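Local coordinates for AlgX/AlgJ SGNH hydrolase-like domain-containing protein (Eubacterium siraeum, PDB 4NZK) that is of unknown function but belongs to the DHHW family of the SGNH hydrolase clan, and so may act as a hydrolase on an unidentified substrate, at residues N90-K95 / T327-T332; S189-E194 / V295-D300; R311-D314 / D319-K322. All coordinates share one frame; numbering follows the deposited sequence. Where two conformers were deposited one is given.

Contact 1: N90-K95 / T327-T332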
loop_
_atom_site.group_PDB
_atom_site.type_symbol
_atom_site.label_atom_id
_atom_site.label_comp_id
_atom_site.label_asym_id
_atom_site.label_seq_id
_atom_site.Cartn_x
_atom_site.Cartn_y
_atom_site.Cartn_z
ATOM N N ASN A 90 -6.083 -13.481 -11.780
ATOM C CA ASN A 90 -5.795 -14.571 -12.725
ATOM C C ASN A 90 -6.225 -14.174 -14.140
ATOM O O ASN A 90 -5.516 -14.452 -15.107
ATOM C CB ASN A 90 -6.480 -15.839 -12.303
ATOM C CG ASN A 90 -5.816 -16.462 -11.084
ATOM O OD1 ASN A 90 -4.675 -16.120 -10.725
ATOM N ND2 ASN A 90 -6.543 -17.373 -10.440
ATOM N N GLU A 91 -7.375 -13.519 -14.233
ATOM C CA GLU A 91 -7.890 -13.052 -15.520
ATOM C C GLU A 91 -6.968 -11.998 -16.113
ATOM O O GLU A 91 -6.673 -12.028 -17.321
ATOM C CB GLU A 91 -9.301 -12.483 -15.370
ATOM C CG GLU A 91 -9.844 -11.817 -16.632
ATOM C CD GLU A 91 -10.277 -12.801 -17.712
ATOM O OE1 GLU A 91 -10.306 -14.031 -17.445
ATOM O OE2 GLU A 91 -10.638 -12.329 -18.827
ATOM N N PHE A 92 -6.536 -11.052 -15.268
ATOM C CA PHE A 92 -5.622 -10.046 -15.720
ATOM C C PHE A 92 -4.370 -10.707 -16.292
ATOM O O PHE A 92 -3.870 -10.303 -17.357
ATOM C CB PHE A 92 -5.254 -9.094 -14.570
ATOM C CG PHE A 92 -4.245 -8.062 -14.974
ATOM C CD1 PHE A 92 -4.630 -6.891 -15.574
ATOM C CD2 PHE A 92 -2.915 -8.285 -14.760
ATOM C CE1 PHE A 92 -3.686 -5.954 -15.957
ATOM C CE2 PHE A 92 -1.973 -7.374 -15.153
ATOM C CZ PHE A 92 -2.360 -6.210 -15.751
ATOM N N LYS A 93 -3.814 -11.674 -15.560
ATOM C CA LYS A 93 -2.605 -12.359 -16.008
ATOM C C LYS A 93 -2.833 -13.083 -17.341
ATOM O O LYS A 93 -1.978 -13.029 -18.240
ATOM C CB LYS A 93 -2.097 -13.306 -14.935
ATOM C CG LYS A 93 -0.985 -14.229 -15.403
ATOM C CD LYS A 93 0.305 -13.537 -15.819
ATOM C CE LYS A 93 1.267 -14.582 -16.396
ATOM N NZ LYS A 93 2.595 -13.969 -16.662
ATOM N N GLU A 94 -4.002 -13.725 -17.491
ATOM C CA GLU A 94 -4.296 -14.391 -18.768
ATOM C C GLU A 94 -4.283 -13.358 -19.920
ATOM O O GLU A 94 -3.859 -13.677 -21.036
ATOM C CB GLU A 94 -5.667 -15.086 -18.726
ATOM C CG GLU A 94 -5.809 -16.293 -17.826
ATOM C CD GLU A 94 -7.277 -16.747 -17.649
ATOM O OE1 GLU A 94 -8.192 -16.277 -18.385
ATOM O OE2 GLU A 94 -7.522 -17.545 -16.724
ATOM N N LYS A 95 -4.828 -12.176 -19.663
ATOM C CA LYS A 95 -4.919 -11.095 -20.667
ATOM C C LYS A 95 -3.571 -10.516 -21.066
ATOM O O LYS A 95 -3.371 -10.139 -22.215
ATOM C CB LYS A 95 -5.799 -9.942 -20.189
ATOM C CG LYS A 95 -7.240 -10.321 -19.921
ATOM C CD LYS A 95 -7.776 -11.215 -21.013
ATOM C CE LYS A 95 -9.269 -11.458 -20.828
ATOM N NZ LYS A 95 -9.961 -11.840 -22.079
ATOM N N THR A 327 6.632 -4.309 -18.142
ATOM C CA THR A 327 7.297 -5.612 -17.987
ATOM C C THR A 327 6.879 -6.351 -16.705
ATOM O O THR A 327 6.977 -7.597 -16.627
ATOM C CB THR A 327 8.867 -5.447 -17.974
ATOM O OG1 THR A 327 9.285 -4.579 -16.906
ATOM C CG2 THR A 327 9.351 -4.826 -19.266
ATOM N N ASP A 328 6.466 -5.576 -15.692
ATOM C CA ASP A 328 6.153 -6.083 -14.369
ATOM C C ASP A 328 4.897 -5.361 -13.867
ATOM O O ASP A 328 4.785 -4.140 -13.996
ATOM C CB ASP A 328 7.287 -5.757 -13.377
ATOM C CG ASP A 328 8.607 -6.437 -13.729
ATOM O OD1 ASP A 328 9.400 -5.883 -14.545
ATOM O OD2 ASP A 328 8.828 -7.548 -13.197
ATOM N N VAL A 329 3.988 -6.124 -13.264
ATOM C CA VAL A 329 2.777 -5.547 -12.660
ATOM C C VAL A 329 2.720 -6.018 -11.218
ATOM O O VAL A 329 2.840 -7.218 -10.965
ATOM C CB VAL A 329 1.494 -5.995 -13.414
ATOM C CG1 VAL A 329 0.262 -5.410 -12.732
ATOM C CG2 VAL A 329 1.564 -5.535 -14.862
ATOM N N LEU A 330 2.491 -5.086 -10.293
ATOM C CA LEU A 330 2.305 -5.414 -8.904
ATOM C C LEU A 330 0.903 -5.000 -8.464
ATOM O O LEU A 330 0.537 -3.850 -8.563
ATOM C CB LEU A 330 3.348 -4.680 -8.061
ATOM C CG LEU A 330 3.178 -4.811 -6.559
ATOM C CD1 LEU A 330 3.332 -6.250 -6.091
ATOM C CD2 LEU A 330 4.184 -3.917 -5.855
ATOM N N PHE A 331 0.161 -5.972 -7.938
ATOM C CA PHE A 331 -1.086 -5.731 -7.234
ATOM C C PHE A 331 -0.744 -5.763 -5.742
ATOM O O PHE A 331 -0.193 -6.775 -5.230
ATOM C CB PHE A 331 -2.093 -6.835 -7.505
ATOM C CG PHE A 331 -2.709 -6.750 -8.861
ATOM C CD1 PHE A 331 -2.100 -7.334 -9.948
ATOM C CD2 PHE A 331 -3.864 -6.030 -9.058
ATOM C CE1 PHE A 331 -2.677 -7.264 -11.211
ATOM C CE2 PHE A 331 -4.439 -5.929 -10.319
ATOM C CZ PHE A 331 -3.832 -6.544 -11.390
ATOM N N THR A 332 -1.026 -4.657 -5.062
ATOM C CA THR A 332 -0.713 -4.578 -3.658
ATOM C C THR A 332 -1.765 -3.776 -2.931
ATOM O O THR A 332 -2.183 -2.722 -3.382
ATOM C CB THR A 332 0.715 -4.044 -3.452
ATOM O OG1 THR A 332 1.058 -4.116 -2.044
ATOM C CG2 THR A 332 0.899 -2.638 -3.946
#

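Contact 2: S189-E194 / V295-D300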
loop_
_atom_site.group_PDB
_atom_site.type_symbol
_atom_site.label_atom_id
_atom_site.label_comp_id
_atom_site.label_asym_id
_atom_site.label_seq_id
_atom_site.Cartn_x
_atom_site.Cartn_y
_atom_site.Cartn_z
ATOM N N SER A 189 19.515 3.993 4.665
ATOM C CA SER A 189 20.479 5.071 4.932
ATOM C C SER A 189 20.849 5.876 3.698
ATOM O O SER A 189 21.371 6.978 3.814
ATOM C CB SER A 189 21.756 4.527 5.573
ATOM O OG SER A 189 21.505 3.962 6.835
ATOM N N THR A 190 20.570 5.353 2.514
ATOM C CA THR A 190 20.849 6.071 1.270
ATOM C C THR A 190 19.776 7.114 0.964
ATOM O O THR A 190 19.929 7.957 0.056
ATOM C CB THR A 190 20.962 5.111 0.044
ATOM O OG1 THR A 190 19.693 4.508 -0.264
ATOM C CG2 THR A 190 21.990 4.044 0.302
ATOM N N TYR A 191 18.657 7.041 1.679
ATOM C CA TYR A 191 17.542 7.963 1.465
ATOM C C TYR A 191 17.702 9.169 2.417
ATOM O O TYR A 191 18.374 9.063 3.450
ATOM C CB TYR A 191 16.235 7.252 1.820
ATOM C CG TYR A 191 15.752 6.132 0.903
ATOM C CD1 TYR A 191 16.455 4.945 0.755
ATOM C CD2 TYR A 191 14.548 6.247 0.242
ATOM C CE1 TYR A 191 15.975 3.950 -0.071
ATOM C CE2 TYR A 191 14.086 5.241 -0.589
ATOM C CZ TYR A 191 14.789 4.102 -0.728
ATOM O OH TYR A 191 14.285 3.116 -1.561
ATOM N N LYS A 192 17.051 10.281 2.083
ATOM C CA LYS A 192 16.933 11.433 2.982
ATOM C C LYS A 192 15.700 11.232 3.839
ATOM O O LYS A 192 14.589 11.041 3.335
ATOM C CB LYS A 192 16.835 12.756 2.208
ATOM C CG LYS A 192 16.782 13.985 3.104
ATOM C CD LYS A 192 16.663 15.271 2.295
ATOM N N THR A 193 15.901 11.249 5.147
ATOM C CA THR A 193 14.830 11.056 6.085
ATOM C C THR A 193 14.172 12.396 6.396
ATOM O O THR A 193 14.855 13.408 6.635
ATOM C CB THR A 193 15.387 10.443 7.379
ATOM O OG1 THR A 193 15.874 9.119 7.095
ATOM C CG2 THR A 193 14.305 10.312 8.414
ATOM N N GLU A 194 12.841 12.384 6.374
ATOM C CA GLU A 194 12.026 13.527 6.693
ATOM C C GLU A 194 10.997 13.126 7.765
ATOM O O GLU A 194 10.503 12.015 7.791
ATOM C CB GLU A 194 11.280 14.023 5.457
ATOM C CG GLU A 194 12.177 14.443 4.301
ATOM C CD GLU A 194 12.939 15.750 4.504
ATOM O OE1 GLU A 194 12.635 16.515 5.431
ATOM O OE2 GLU A 194 13.859 16.022 3.696
ATOM N N VAL A 295 5.697 3.345 -3.126
ATOM C CA VAL A 295 6.228 3.935 -4.369
ATOM C C VAL A 295 7.612 4.545 -4.244
ATOM O O VAL A 295 8.468 4.270 -5.107
ATOM C CB VAL A 295 5.208 4.910 -5.010
ATOM C CG1 VAL A 295 5.797 5.605 -6.223
ATOM C CG2 VAL A 295 3.949 4.145 -5.418
ATOM N N PRO A 296 7.877 5.320 -3.166
ATOM C CA PRO A 296 9.221 5.893 -3.046
ATOM C C PRO A 296 10.348 4.847 -3.076
ATOM O O PRO A 296 11.472 5.146 -3.478
ATOM C CB PRO A 296 9.163 6.599 -1.676
ATOM C CG PRO A 296 7.720 7.038 -1.574
ATOM C CD PRO A 296 6.980 5.829 -2.110
ATOM N N PHE A 297 10.038 3.635 -2.640
ATOM C CA PHE A 297 11.037 2.553 -2.527
ATOM C C PHE A 297 11.230 1.780 -3.803
ATOM O O PHE A 297 12.014 0.840 -3.815
ATOM C CB PHE A 297 10.645 1.621 -1.380
ATOM C CG PHE A 297 10.395 2.357 -0.094
ATOM C CD1 PHE A 297 11.407 3.123 0.481
ATOM C CD2 PHE A 297 9.158 2.326 0.523
ATOM C CE1 PHE A 297 11.201 3.835 1.658
ATOM C CE2 PHE A 297 8.942 3.040 1.681
ATOM C CZ PHE A 297 9.955 3.792 2.257
ATOM N N PHE A 298 10.530 2.163 -4.874
ATOM C CA PHE A 298 10.731 1.529 -6.179
ATOM C C PHE A 298 11.565 2.356 -7.150
ATOM O O PHE A 298 12.051 1.832 -8.162
ATOM C CB PHE A 298 9.393 1.219 -6.853
ATOM C CG PHE A 298 8.513 0.290 -6.073
ATOM C CD1 PHE A 298 9.035 -0.744 -5.342
ATOM C CD2 PHE A 298 7.139 0.455 -6.098
ATOM C CE1 PHE A 298 8.199 -1.625 -4.668
ATOM C CE2 PHE A 298 6.309 -0.405 -5.412
ATOM C CZ PHE A 298 6.837 -1.433 -4.703
ATOM N N ILE A 299 11.763 3.624 -6.817
ATOM C CA ILE A 299 12.427 4.575 -7.716
ATOM C C ILE A 299 13.855 4.158 -8.060
ATOM O O ILE A 299 14.288 4.293 -9.199
ATOM C CB ILE A 299 12.348 5.999 -7.127
ATOM C CG1 ILE A 299 10.891 6.506 -7.330
ATOM C CG2 ILE A 299 13.355 6.924 -7.798
ATOM C CD1 ILE A 299 10.531 7.788 -6.641
ATOM N N ASP A 300 14.562 3.604 -7.084
ATOM C CA ASP A 300 15.931 3.193 -7.303
ATOM C C ASP A 300 16.003 1.940 -8.205
ATOM O O ASP A 300 17.071 1.629 -8.715
ATOM C CB ASP A 300 16.660 2.855 -5.985
ATOM C CG ASP A 300 16.857 4.065 -5.013
ATOM O OD1 ASP A 300 17.031 5.234 -5.448
ATOM O OD2 ASP A 300 16.846 3.803 -3.778
HETATM O O HOH W 1 18.223 5.642 -2.381
HETATM O O HOH W 2 13.708 3.933 -4.310
HETATM O O HOH W 3 15.937 1.501 -2.915
#

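Contact 3: R311-D314 / D319-K322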
loop_
_atom_site.group_PDB
_atom_site.type_symbol
_atom_site.label_atom_id
_atom_site.label_comp_id
_atom_site.label_asym_id
_atom_site.label_seq_id
_atom_site.Cartn_x
_atom_site.Cartn_y
_atom_site.Cartn_z
ATOM N N ARG A 311 -9.541 1.668 -7.561
ATOM C CA ARG A 311 -10.822 2.363 -7.418
ATOM C C ARG A 311 -11.073 3.460 -8.478
ATOM O O ARG A 311 -12.214 3.823 -8.718
ATOM C CB ARG A 311 -10.903 2.988 -6.023
ATOM C CG ARG A 311 -10.829 1.964 -4.907
ATOM C CD ARG A 311 -10.484 2.608 -3.578
ATOM N NE ARG A 311 -9.086 3.057 -3.512
ATOM C CZ ARG A 311 -8.620 3.839 -2.535
ATOM N NH1 ARG A 311 -9.443 4.237 -1.555
ATOM N NH2 ARG A 311 -7.344 4.233 -2.538
ATOM N N TYR A 312 -9.997 3.957 -9.101
ATOM C CA TYR A 312 -10.024 5.165 -9.943
ATOM C C TYR A 312 -9.193 4.931 -11.208
ATOM O O TYR A 312 -8.047 5.391 -11.354
ATOM C CB TYR A 312 -9.449 6.363 -9.192
ATOM C CG TYR A 312 -9.992 6.528 -7.806
ATOM C CD1 TYR A 312 -11.292 6.869 -7.599
ATOM C CD2 TYR A 312 -9.197 6.304 -6.709
ATOM C CE1 TYR A 312 -11.771 7.019 -6.324
ATOM C CE2 TYR A 312 -9.668 6.429 -5.408
ATOM C CZ TYR A 312 -10.967 6.791 -5.222
ATOM O OH TYR A 312 -11.491 6.920 -3.951
ATOM N N PHE A 313 -9.759 4.208 -12.131
ATOM C CA PHE A 313 -9.030 3.817 -13.315
ATOM C C PHE A 313 -10.038 3.683 -14.408
ATOM O O PHE A 313 -10.903 2.810 -14.360
ATOM C CB PHE A 313 -8.318 2.498 -13.077
ATOM C CG PHE A 313 -7.378 2.101 -14.196
ATOM C CD1 PHE A 313 -6.094 2.642 -14.248
ATOM C CD2 PHE A 313 -7.741 1.170 -15.150
ATOM C CE1 PHE A 313 -5.213 2.288 -15.244
ATOM C CE2 PHE A 313 -6.864 0.823 -16.166
ATOM C CZ PHE A 313 -5.580 1.366 -16.194
ATOM N N ASP A 314 -9.913 4.549 -15.410
ATOM C CA ASP A 314 -10.917 4.633 -16.462
ATOM C C ASP A 314 -10.446 4.177 -17.828
ATOM O O ASP A 314 -10.766 4.776 -18.842
ATOM C CB ASP A 314 -11.430 6.070 -16.505
ATOM C CG ASP A 314 -12.274 6.400 -15.296
ATOM O OD1 ASP A 314 -13.296 5.702 -15.080
ATOM O OD2 ASP A 314 -11.906 7.335 -14.553
ATOM N N ASP A 319 -4.636 -3.350 -22.056
ATOM C CA ASP A 319 -4.174 -2.498 -23.148
ATOM C C ASP A 319 -3.223 -1.405 -22.628
ATOM O O ASP A 319 -2.280 -1.037 -23.305
ATOM C CB ASP A 319 -5.344 -1.872 -23.871
ATOM C CG ASP A 319 -6.020 -2.831 -24.847
ATOM O OD1 ASP A 319 -5.544 -3.970 -25.075
ATOM O OD2 ASP A 319 -7.039 -2.375 -25.423
ATOM N N PHE A 320 -3.489 -0.874 -21.441
ATOM C CA PHE A 320 -2.571 0.087 -20.816
ATOM C C PHE A 320 -1.168 -0.531 -20.629
ATOM O O PHE A 320 -0.156 0.133 -20.867
ATOM C CB PHE A 320 -3.198 0.544 -19.489
ATOM C CG PHE A 320 -2.404 1.549 -18.748
ATOM C CD1 PHE A 320 -2.405 2.873 -19.159
ATOM C CD2 PHE A 320 -1.705 1.206 -17.630
ATOM C CE1 PHE A 320 -1.712 3.826 -18.458
ATOM C CE2 PHE A 320 -0.998 2.161 -16.928
ATOM C CZ PHE A 320 -1.019 3.478 -17.336
ATOM N N ILE A 321 -1.108 -1.784 -20.186
ATOM C CA ILE A 321 0.165 -2.505 -20.036
ATOM C C ILE A 321 0.893 -2.605 -21.381
ATOM O O ILE A 321 2.105 -2.342 -21.483
ATOM C CB ILE A 321 -0.074 -3.916 -19.414
ATOM C CG1 ILE A 321 0.053 -3.869 -17.896
ATOM C CG2 ILE A 321 0.922 -4.989 -19.868
ATOM C CD1 ILE A 321 -0.652 -2.773 -17.190
ATOM N N LYS A 322 0.148 -3.019 -22.402
ATOM C CA LYS A 322 0.726 -3.246 -23.728
ATOM C C LYS A 322 1.219 -1.940 -24.335
ATOM O O LYS A 322 2.371 -1.851 -24.825
ATOM C CB LYS A 322 -0.295 -3.923 -24.640
ATOM C CG LYS A 322 -0.643 -5.317 -24.186
ATOM C CD LYS A 322 -1.823 -5.917 -24.953
ATOM C CE LYS A 322 -2.145 -7.320 -24.431
ATOM N NZ LYS A 322 -2.246 -7.288 -22.966
#

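Contact 1: N90-K95 / T327-T332
Phe92, in regular helix, faces Val329 and Phe331, which alternate with Leu330 on an extended strand and so point the same way. The pairing shows how one aromatic ring can join a helix to a sheet. CG of Phe92 lies anti to the backbone N (chi1 177°), which carries the ring off helix 83-96 to the side chains of strand 328-334. There Phe331 brings its ring edge against one face of Phe92 in a T-shaped stack, the centroids 5.2 Å apart and the planes at 80°. The closest atoms are Phe331 CE1 and Phe92 CD2 at 3.7 Å, while Phe331 CZ stands above the Phe92 plane, toward its rim. Val329 meets the far part of the same ring obliquely: its CG1 is 3.8 Å from Phe92 CE2, and Val329 CG2 also touches Phe92 CE2 and CZ. Ile321 of helix 317-323 packs against both Phe92 and Val329, and Phe286 of the neighbouring strand 282-287 meets the Phe331 ring. All three touching side chains are buried hydrocarbon, so helix and sheet cohere here through shape, dispersion and the edge-to-face attraction of the rings rather than through polar bonds.

Contact 2: S189-E194 / V295-D300
The two-stranded antiparallel sheet of strands 192-199 and 218-224 meets the loop ahead of strand 304-309 where Tyr191, just before the first of these strands, reaches Phe297 and Asp300. The contact illustrates how a buried tyrosine can be apolar along its ring and polar at its end. Tyr191 CE2 packs on Phe297 CD1 at 3.6 Å, and the phenol oxygen lies at the Phe297 ring edge, near its plane; the two rings meet obliquely, their planes 53° apart. CG of Phe297 is anti to its carbonyl carbon and beside its N (chi1 -52°), a setting that swings the ring toward Tyr191. Phe297 also packs on Ala170 and Ala174 of helix 167-180 and meets Tyr171 edge-to-face, so the loop joins this helix to the small sheet. Water does the polar work. One molecule joins Tyr191 OH (2.9 Å) to Pro296 O, which it reaches as donor at 2.7 Å, and also accepts from Asp300 N; a second joins Tyr191 OH to Asp300 OD2, donating to the carboxylate at 2.6 Å. A third lies over one face of the Tyr191 ring and donates to both Thr190 OG1 (2.8 Å) and Asp300 OD2 (2.7 Å). OD2 thus receives two water hydrogens, while OD1 of the same carboxylate is hydrogen-bonded to Thr227. A phenylalanine in place of Tyr191 would keep the ring packing but would probably leave the two waters at the phenol oxygen each short of a partner and weaken the link to Asp300.

Contact 3: R311-D314 / D319-K322
Phe320 offers a ring face to Phe313, whose CZ lies over it, while Phe313 presents only its edge, with Phe320 CG close to its plane. This T-shaped pair has planes at 85° and centroids 5.6 Å apart, a clear example of two aromatic residues close in sequence folding back on one another. The touch is confined to one atom of the incoming ring: Phe313 CZ is 4.1 Å from Phe320 CG, and it lies equally near CD2 and CB of Phe320, so the edge meets the face at its root, by the CB end, rather than at its far rim. CG is anti to the backbone N in both residues (chi1 -172° in Phe313, -178° in Phe320), and the two extended side chains reach across the turn between them. That turn belongs to a beta-alpha-beta crossover: strand 304-309 leads through the loop into helix 317-323, and the chain then returns as the parallel strand 328-334, with strand 282-287 lying between the two in the sheet. Both rings rest on Cys308 of the first strand; Phe320 also packs on Cys284 of the intervening one and forms a further edge-to-face pair with Phe238. Just past Phe313, Asp314 is tied to Thr236 by side-chain and backbone hydrogen bonds, which hold the loop beside the aromatic pair.

In the fold
From the N terminus, residues 90-95 on helix 83-96 come first and pair with strand 328-334 more than 230 residues later, so contact 1 ties an early helix to the mixed sheet and closes a loop that contains both others. Contact 2 opens at 189-194 and closes at 295-300, joining the small antiparallel sheet to the loop before strand 304-309. Only then does contact 3 open, a short closure within the next crossover; contacts 2 and 3 therefore follow in series without crossing. Contacts 1 and 3 are neighbours, their centres about 11 Å apart, with a probable hydrogen bond from Lys322 NZ to Lys95 O. Contact 2 lies farther off, yet Phe298 touches Leu330, linking its loop to the strand of contact 1.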